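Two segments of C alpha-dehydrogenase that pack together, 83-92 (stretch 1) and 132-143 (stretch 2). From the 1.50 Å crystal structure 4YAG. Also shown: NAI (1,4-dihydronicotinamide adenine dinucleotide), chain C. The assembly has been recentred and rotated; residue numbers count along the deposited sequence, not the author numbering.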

ATOM      1  N   GLY A  83       3.005  20.449 -24.168  1.00 15.10           N
ATOM      2  CA  GLY A  83       4.128  19.578 -24.449  1.00 14.79           C
ATOM      3  C   GLY A  83       4.410  18.601 -23.319  1.00 13.75           C
ATOM      4  O   GLY A  83       4.065  18.825 -22.156  1.00 14.21           O
ATOM      5  N   GLY A  84       5.036  17.481 -23.662  1.00 14.99           N
ATOM      6  CA  GLY A  84       5.483  16.559 -22.635  1.00 12.92           C
ATOM      7  C   GLY A  84       4.351  15.840 -21.905  1.00 12.85           C
ATOM      8  O   GLY A  84       3.374  15.406 -22.539  1.00 14.92           O
ATOM      9  N   PRO A  85       4.447  15.733 -20.568  1.00 12.27           N
ATOM     10  CA  PRO A  85       5.399  16.418 -19.689  1.00 12.38           C
ATOM     11  C   PRO A  85       6.735  15.707 -19.587  1.00 14.98           C
ATOM     12  O   PRO A  85       6.817  14.514 -19.889  1.00 15.07           O
ATOM     13  CB  PRO A  85       4.707  16.356 -18.328  1.00 13.85           C
ATOM     14  CG  PRO A  85       4.007  15.025 -18.362  1.00 14.29           C
ATOM     15  CD  PRO A  85       3.556  14.829 -19.808  1.00 12.20           C
ATOM     16  N   ASP A  86       7.752  16.425 -19.122  1.00 12.73           N
ATOM     17  CA  ASP A  86       9.042  15.824 -18.830  1.00 12.50           C
ATOM     18  C   ASP A  86       9.163  15.517 -17.350  1.00 12.29           C
ATOM     19  O   ASP A  86       9.920  14.625 -16.954  1.00 13.69           O
ATOM     20  CB  ASP A  86      10.154  16.766 -19.227  1.00 15.09           C
ATOM     21  CG  ASP A  86       9.954  17.320 -20.618  1.00 19.25           C
ATOM     22  OD1 ASP A  86       9.551  18.499 -20.760  1.00 19.32           O
ATOM     23  OD2 ASP A  86      10.155  16.550 -21.584  1.00 20.97           O
ATOM     24  N   ILE A  87       8.441  16.282 -16.541  1.00 10.40           N
ATOM     25  CA  ILE A  87       8.438  16.123 -15.097  1.00  9.99           C
ATOM     26  C   ILE A  87       7.016  15.786 -14.686  1.00 10.94           C
ATOM     27  O   ILE A  87       6.074  16.518 -15.008  1.00 10.68           O
ATOM     28  CB  ILE A  87       8.947  17.385 -14.398  1.00 11.37           C
ATOM     29  CG1 ILE A  87      10.419  17.636 -14.783  1.00 13.51           C
ATOM     30  CG2 ILE A  87       8.744  17.311 -12.880  1.00 13.43           C
ATOM     31  CD1 ILE A  87      10.964  18.985 -14.365  1.00 15.43           C
ATOM     32  N   LEU A  88       6.877  14.669 -13.976  1.00 10.05           N
ATOM     33  CA  LEU A  88       5.593  14.203 -13.481  1.00 11.05           C
ATOM     34  C   LEU A  88       5.582  14.255 -11.952  1.00 11.14           C
ATOM     35  O   LEU A  88       6.376  13.582 -11.306  1.00 10.35           O
ATOM     36  CB  LEU A  88       5.331  12.769 -13.971  1.00 11.88           C
ATOM     37  CG  LEU A  88       4.087  12.066 -13.415  1.00 10.70           C
ATOM     38  CD1 LEU A  88       2.803  12.770 -13.845  1.00 13.13           C
ATOM     39  CD2 LEU A  88       4.093  10.585 -13.845  1.00 13.15           C
ATOM     40  N   ILE A  89       4.699  15.073 -11.382  1.00  9.86           N
ATOM     41  CA  ILE A  89       4.621  15.251  -9.933  1.00  9.68           C
ATOM     42  C   ILE A  89       3.273  14.690  -9.477  1.00 10.82           C
ATOM     43  O   ILE A  89       2.228  15.317  -9.660  1.00 10.73           O
ATOM     44  CB  ILE A  89       4.777  16.724  -9.471  1.00 12.72           C
ATOM     45  CG1 ILE A  89       5.993  17.404 -10.122  1.00 12.64           C
ATOM     46  CG2 ILE A  89       4.798  16.774  -7.942  1.00 13.70           C
ATOM     47  CD1 ILE A  89       7.311  16.954  -9.629  1.00 16.09           C
ATOM     48  N   ASN A  90       3.296  13.489  -8.907  1.00  7.99           N
ATOM     49  CA  ASN A  90       2.091  12.856  -8.403  1.00  8.81           C
ATOM     50  C   ASN A  90       1.976  13.229  -6.942  1.00 10.05           C
ATOM     51  O   ASN A  90       2.493  12.534  -6.060  1.00 11.65           O
ATOM     52  CB  ASN A  90       2.176  11.337  -8.532  1.00  9.64           C
ATOM     53  CG  ASN A  90       2.291  10.873  -9.965  1.00 10.09           C
ATOM     54  OD1 ASN A  90       1.428  11.156 -10.793  1.00 12.45           O
ATOM     55  ND2 ASN A  90       3.360  10.127 -10.268  1.00 10.98           N
ATOM     56  N   ASN A  91       1.325  14.350  -6.689  1.00  9.68           N
ATOM     57  CA  ASN A  91       1.350  14.972  -5.372  1.00  9.20           C
ATOM     58  C   ASN A  91      -0.005  15.063  -4.674  1.00 10.17           C
ATOM     59  O   ASN A  91      -0.053  15.151  -3.452  1.00 11.30           O
ATOM     60  CB  ASN A  91       1.995  16.353  -5.497  1.00  9.39           C
ATOM     61  CG  ASN A  91       1.662  17.264  -4.360  1.00 10.78           C
ATOM     62  OD1 ASN A  91       2.316  17.262  -3.307  1.00 12.20           O
ATOM     63  ND2 ASN A  91       0.639  18.074  -4.564  1.00 10.16           N
ATOM     64  N   ALA A  92      -1.103  15.034  -5.435  1.00  9.42           N
ATOM     65  CA  ALA A  92      -2.419  15.151  -4.833  1.00 10.60           C
ATOM     66  C   ALA A  92      -2.559  14.126  -3.711  1.00  9.10           C
ATOM     67  O   ALA A  92      -2.128  12.976  -3.824  1.00 11.02           O
ATOM     68  CB  ALA A  92      -3.518  14.942  -5.855  1.00  9.74           C
ATOM     69  N   ALA A 132       8.726   7.214 -24.614  1.00 17.94           N
ATOM     70  CA  ALA A 132       8.703   7.304 -26.077  1.00 20.60           C
ATOM     71  C   ALA A 132       9.423   8.536 -26.618  1.00 20.45           C
ATOM     72  O   ALA A 132      10.068   8.492 -27.679  1.00 21.34           O
ATOM     73  CB  ALA A 132       7.280   7.301 -26.559  1.00 20.11           C
ATOM     74  N   ARG A 133       9.313   9.646 -25.901  1.00 16.57           N
ATOM     75  CA  ARG A 133       9.861  10.907 -26.382  1.00 15.71           C
ATOM     76  C   ARG A 133      11.382  10.932 -26.308  1.00 19.29           C
ATOM     77  O   ARG A 133      12.028  11.711 -27.007  1.00 21.87           O
ATOM     78  CB  ARG A 133       9.242  12.090 -25.630  1.00 17.56           C
ATOM     79  CG  ARG A 133       7.821  12.403 -26.106  1.00 16.12           C
ATOM     80  CD  ARG A 133       7.216  13.638 -25.453  1.00 16.56           C
ATOM     81  NE  ARG A 133       7.009  13.485 -24.012  1.00 16.20           N
ATOM     82  CZ  ARG A 133       5.935  12.948 -23.440  1.00 15.05           C
ATOM     83  NH1 ARG A 133       4.917  12.488 -24.163  1.00 17.40           N
ATOM     84  NH2 ARG A 133       5.872  12.876 -22.134  1.00 15.16           N
ATOM     85  N   GLY A 134      11.941  10.094 -25.447  1.00 19.66           N
ATOM     86  CA  GLY A 134      13.371   9.849 -25.416  1.00 20.18           C
ATOM     87  C   GLY A 134      14.227  10.985 -24.906  1.00 20.89           C
ATOM     88  O   GLY A 134      15.420  11.032 -25.194  1.00 27.11           O
ATOM     89  N   ARG A 135      13.661  11.912 -24.155  1.00 19.50           N
ATOM     90  CA  ARG A 135      14.500  12.975 -23.605  1.00 21.26           C
ATOM     91  C   ARG A 135      14.618  12.887 -22.091  1.00 18.50           C
ATOM     92  O   ARG A 135      14.991  13.854 -21.438  1.00 21.49           O
ATOM     93  CB  ARG A 135      14.045  14.360 -24.053  1.00 31.99           C
ATOM     94  CG  ARG A 135      12.603  14.685 -23.836  1.00 31.50           C
ATOM     95  CD  ARG A 135      12.281  16.022 -24.504  1.00 34.90           C
ATOM     96  NE  ARG A 135      10.938  16.508 -24.188  1.00 33.72           N
ATOM     97  CZ  ARG A 135       9.908  16.525 -25.035  1.00 35.98           C
ATOM     98  NH1 ARG A 135      10.044  16.085 -26.283  1.00 36.17           N
ATOM     99  NH2 ARG A 135       8.724  16.991 -24.629  1.00 27.50           N
ATOM    100  N   GLY A 136      14.320  11.713 -21.549  1.00 16.25           N
ATOM    101  CA  GLY A 136      14.390  11.495 -20.119  1.00 15.09           C
ATOM    102  C   GLY A 136      13.273  12.217 -19.407  1.00 15.27           C
ATOM    103  O   GLY A 136      12.320  12.668 -20.009  1.00 16.35           O
ATOM    104  N   GLY A 137      13.403  12.338 -18.101  1.00 13.99           N
ATOM    105  CA  GLY A 137      12.382  13.007 -17.333  1.00 13.88           C
ATOM    106  C   GLY A 137      12.571  12.690 -15.873  1.00 12.00           C
ATOM    107  O   GLY A 137      13.609  12.169 -15.461  1.00 11.52           O
ATOM    108  N   HIS A 138      11.571  13.035 -15.079  1.00 11.55           N
ATOM    109  CA  HIS A 138      11.629  12.774 -13.657  1.00 11.44           C
ATOM    110  C   HIS A 138      10.227  12.615 -13.117  1.00 11.15           C
ATOM    111  O   HIS A 138       9.301  13.268 -13.586  1.00 11.95           O
ATOM    112  CB  HIS A 138      12.344  13.909 -12.912  1.00 11.55           C
ATOM    113  CG  HIS A 138      12.957  13.469 -11.627  1.00 12.49           C
ATOM    114  ND1 HIS A 138      14.197  12.882 -11.568  1.00 12.22           N
ATOM    115  CD2 HIS A 138      12.467  13.453 -10.363  1.00 11.79           C
ATOM    116  CE1 HIS A 138      14.467  12.561 -10.315  1.00 12.08           C
ATOM    117  NE2 HIS A 138      13.437  12.891  -9.569  1.00 12.58           N
ATOM    118  N   ILE A 139      10.084  11.761 -12.112  1.00  9.11           N
ATOM    119  CA  ILE A 139       8.837  11.555 -11.394  1.00 10.28           C
ATOM    120  C   ILE A 139       9.057  11.832  -9.912  1.00 10.70           C
ATOM    121  O   ILE A 139      10.014  11.331  -9.320  1.00 10.38           O
ATOM    122  CB  ILE A 139       8.348  10.086 -11.500  1.00 10.68           C
ATOM    123  CG1 ILE A 139       8.267   9.663 -12.954  1.00 11.86           C
ATOM    124  CG2 ILE A 139       7.006   9.880 -10.789  1.00 11.65           C
ATOM    125  CD1 ILE A 139       7.997   8.210 -13.124  1.00 12.76           C
ATOM    126  N   VAL A 140       8.188  12.654  -9.329  1.00  9.26           N
ATOM    127  CA  VAL A 140       8.180  12.877  -7.899  1.00  8.83           C
ATOM    128  C   VAL A 140       6.843  12.391  -7.381  1.00 11.34           C
ATOM    129  O   VAL A 140       5.798  12.823  -7.861  1.00 10.62           O
ATOM    130  CB  VAL A 140       8.322  14.370  -7.527  1.00 10.44           C
ATOM    131  CG1 VAL A 140       8.280  14.567  -6.016  1.00 12.43           C
ATOM    132  CG2 VAL A 140       9.607  14.962  -8.087  1.00 10.17           C
ATOM    133  N   ASN A 141       6.862  11.497  -6.397  1.00  8.99           N
ATOM    134  CA  ASN A 141       5.641  11.092  -5.703  1.00  7.66           C
ATOM    135  C   ASN A 141       5.641  11.655  -4.301  1.00 10.07           C
ATOM    136  O   ASN A 141       6.617  11.494  -3.585  1.00 10.11           O
ATOM    137  CB  ASN A 141       5.583   9.549  -5.608  1.00  9.04           C
ATOM    138  CG  ASN A 141       5.464   8.896  -6.966  1.00 10.97           C
ATOM    139  OD1 ASN A 141       4.819   9.428  -7.866  1.00 11.51           O
ATOM    140  ND2 ASN A 141       6.126   7.759  -7.141  1.00 12.74           N
ATOM    141  N   THR A 142       4.545  12.278  -3.887  1.00  8.70           N
ATOM    142  CA  THR A 142       4.486  12.784  -2.523  1.00  7.97           C
ATOM    143  C   THR A 142       3.899  11.733  -1.608  1.00 11.80           C
ATOM    144  O   THR A 142       2.717  11.412  -1.704  1.00 12.15           O
ATOM    145  CB  THR A 142       3.646  14.049  -2.404  1.00  9.49           C
ATOM    146  OG1 THR A 142       4.118  15.024  -3.352  1.00 10.71           O
ATOM    147  CG2 THR A 142       3.752  14.596  -0.998  1.00 10.63           C
ATOM    148  N   ALA A 143       4.735  11.189  -0.737  1.00 10.05           N
ATOM    149  CA  ALA A 143       4.249  10.263   0.276  1.00  8.86           C
ATOM    150  C   ALA A 143       4.066  11.070   1.569  1.00 11.16           C
ATOM    151  O   ALA A 143       3.338  12.075   1.569  1.00 11.11           O
ATOM    152  CB  ALA A 143       5.212   9.102   0.433  1.00 10.78           C
TER
HETATM  153  PA  NAI C 500      -3.576  20.649  -0.183  1.00 12.26           P
HETATM  154  O1A NAI C 500      -4.987  20.197   0.067  1.00 13.07           O
HETATM  155  O2A NAI C 500      -3.255  22.099   0.123  1.00 12.85           O
HETATM  156  O5B NAI C 500      -3.163  20.349  -1.670  1.00 12.03           O
HETATM  157  C5B NAI C 500      -3.614  19.180  -2.291  1.00 11.14           C
HETATM  158  C4B NAI C 500      -4.340  19.542  -3.525  1.00 10.90           C
HETATM  159  O4B NAI C 500      -4.641  18.253  -4.152  1.00 10.80           O
HETATM  160  C3B NAI C 500      -5.593  20.279  -3.357  1.00 10.83           C
HETATM  161  O3B NAI C 500      -5.642  21.469  -4.171  1.00 13.10           O
HETATM  162  C2B NAI C 500      -6.631  19.325  -3.691  1.00 11.93           C
HETATM  163  O2B NAI C 500      -7.820  19.921  -4.231  1.00 14.03           O
HETATM  164  C1B NAI C 500      -5.994  18.378  -4.606  1.00 10.04           C
HETATM  165  N9A NAI C 500      -6.636  17.092  -4.656  1.00 10.64           N
HETATM  166  C8A NAI C 500      -7.146  16.347  -3.612  1.00 12.31           C
HETATM  167  N7A NAI C 500      -7.715  15.226  -4.078  1.00 12.13           N
HETATM  168  C5A NAI C 500      -7.581  15.199  -5.442  1.00 10.98           C
HETATM  169  C6A NAI C 500      -7.952  14.331  -6.470  1.00 10.46           C
HETATM  170  N6A NAI C 500      -8.702  13.184  -6.174  1.00 10.89           N
HETATM  171  N1A NAI C 500      -7.642  14.627  -7.758  1.00  9.69           N
HETATM  172  C2A NAI C 500      -6.973  15.766  -8.052  1.00 10.71           C
HETATM  173  N3A NAI C 500      -6.595  16.637  -7.105  1.00  9.74           N
HETATM  174  C4A NAI C 500      -6.889  16.386  -5.809  1.00 10.25           C
HETATM  175  O3  NAI C 500      -2.711  19.709   0.757  1.00 11.66           O
HETATM  176  PN  NAI C 500      -1.143  19.337   0.733  1.00 11.74           P
HETATM  177  O1N NAI C 500      -0.320  20.301  -0.112  1.00 11.47           O
HETATM  178  O2N NAI C 500      -0.741  19.295   2.186  1.00 13.42           O
HETATM  179  O5D NAI C 500      -1.126  17.868   0.081  1.00 10.97           O
HETATM  180  C5D NAI C 500      -0.170  17.486  -0.911  1.00  9.61           C
HETATM  181  C4D NAI C 500       0.392  16.152  -0.579  1.00 11.22           C
HETATM  182  O4D NAI C 500       1.284  16.306   0.586  1.00 11.28           O
HETATM  183  C3D NAI C 500      -0.605  15.142  -0.209  1.00 10.66           C
HETATM  184  O3D NAI C 500      -0.303  13.910  -0.896  1.00 11.52           O
HETATM  185  C2D NAI C 500      -0.474  14.971   1.236  1.00 11.62           C
HETATM  186  O2D NAI C 500      -0.879  13.658   1.641  1.00 12.45           O
HETATM  187  C1D NAI C 500       0.939  15.186   1.486  1.00  9.62           C
HETATM  188  N1N NAI C 500       1.392  15.547   2.778  1.00 11.56           N
HETATM  189  C2N NAI C 500       1.121  16.758   3.369  1.00 11.72           C
HETATM  190  C3N NAI C 500       1.634  17.038   4.625  1.00 13.40           C
HETATM  191  C7N NAI C 500       1.358  18.344   5.288  1.00 14.73           C
HETATM  192  O7N NAI C 500       1.684  18.565   6.475  1.00 15.48           O
HETATM  193  N7N NAI C 500       0.769  19.399   4.468  1.00 14.12           N
HETATM  194  C4N NAI C 500       2.427  16.128   5.305  1.00 15.07           C
HETATM  195  C5N NAI C 500       2.736  14.938   4.673  1.00 14.07           C
HETATM  196  C6N NAI C 500       2.236  14.661   3.426  1.00 13.89           C
HETATM  197  O   HOH W   1       5.879  16.935 -26.620  1.00 22.32           O
HETATM  198  O   HOH W   2       9.145  14.063 -22.322  1.00 17.28           O
HETATM  199  O   HOH W   3       8.112  19.240 -23.033  1.00 37.81           O
HETATM  200  O   HOH W   4       0.417  11.714  -3.833  1.00 22.12           O

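Strands 87-90 and 137-142 run side by side in parallel, their axes 4.7 Å apart at closest and 8° from alignment. The hydrogen bonds follow the parallel pattern, in which alternate residues of stretch 1 bond to two residues flanking their partner: Leu-88 N donates to His-138 O (2.8 Å) and Leu-88 O accepts from Val-140 N (2.8 Å); Asn-90 N then donates to Val-140 O (2.8 Å) and Asn-90 O accepts from Thr-142 N (3.0 Å). His-138 N to Asp-86 O (3.0 Å) opens the ladder. Gly-137 begins its strand at phi/psi 165/-168, angles that call for glycine; a CB there would also lie 2.4 Å from Asp-86 O, a clash.

Side chains alternate between the two faces. Ile-87, His-138, Ile-89 and Val-140 share one. Ile-89 takes chi1 m and chi2 m, which brings its tip nearer stretch 2, and its CD1 packs tightly against CG2 of Val-140 (3.4 Å), whose chi1 is t. On the other face, Leu-88 (t, p) and Ile-139 (m, t) meet more loosely, CD2 to CG2 at 4.3 Å. Beyond them Asn-90 and Asn-141, both with chi1 m, pair amide to amide: Asn-90 ND2 donates to Asn-141 OD1 (2.9 Å), so a buried polar pair satisfies part of its own hydrogen-bonding need. Past the bridged pairs, Asn-91 extends with chi1 t and its OD1 accepts from Thr-142 OG1 (2.9 Å), the hydroxyl being placed by chi1 m. The main chain here also meets the cofactor: NAI O3D donates to Asn-91 O (2.9 Å).

At the opposite end, two arginines reach toward the turn before strand 87-90. Arg-135, p at chi1 and t at chi2 and chi3, is extended, and its NE forms a salt bridge with Asp-86 OD2 (2.7 Å) at the guanidinium edge. CB of Asp-86 points sideways, but chi1 m brings the carboxylate nearer to stretch 2. Water 3 links the same two side chains, donating to Asp-86 OD1 (2.8 Å) and accepting a weak bond from Arg-135 NH2 (2.8 Å). Arg-133 instead bends at chi3 (m), laying one guanidinium face over Gly-84 C, 3.3 Å from NH2, while NH2 donates to Pro-85 O (2.9 Å) near the guanidinium plane. Its NE donates to water 2 (2.8 Å), which also lies 2.8 Å from Asp-86 OD2. Gly-84, at positive phi, precedes the cis peptide bond of Pro-85; a CB on it would be crowded by Asp-86 N at 3.0 Å.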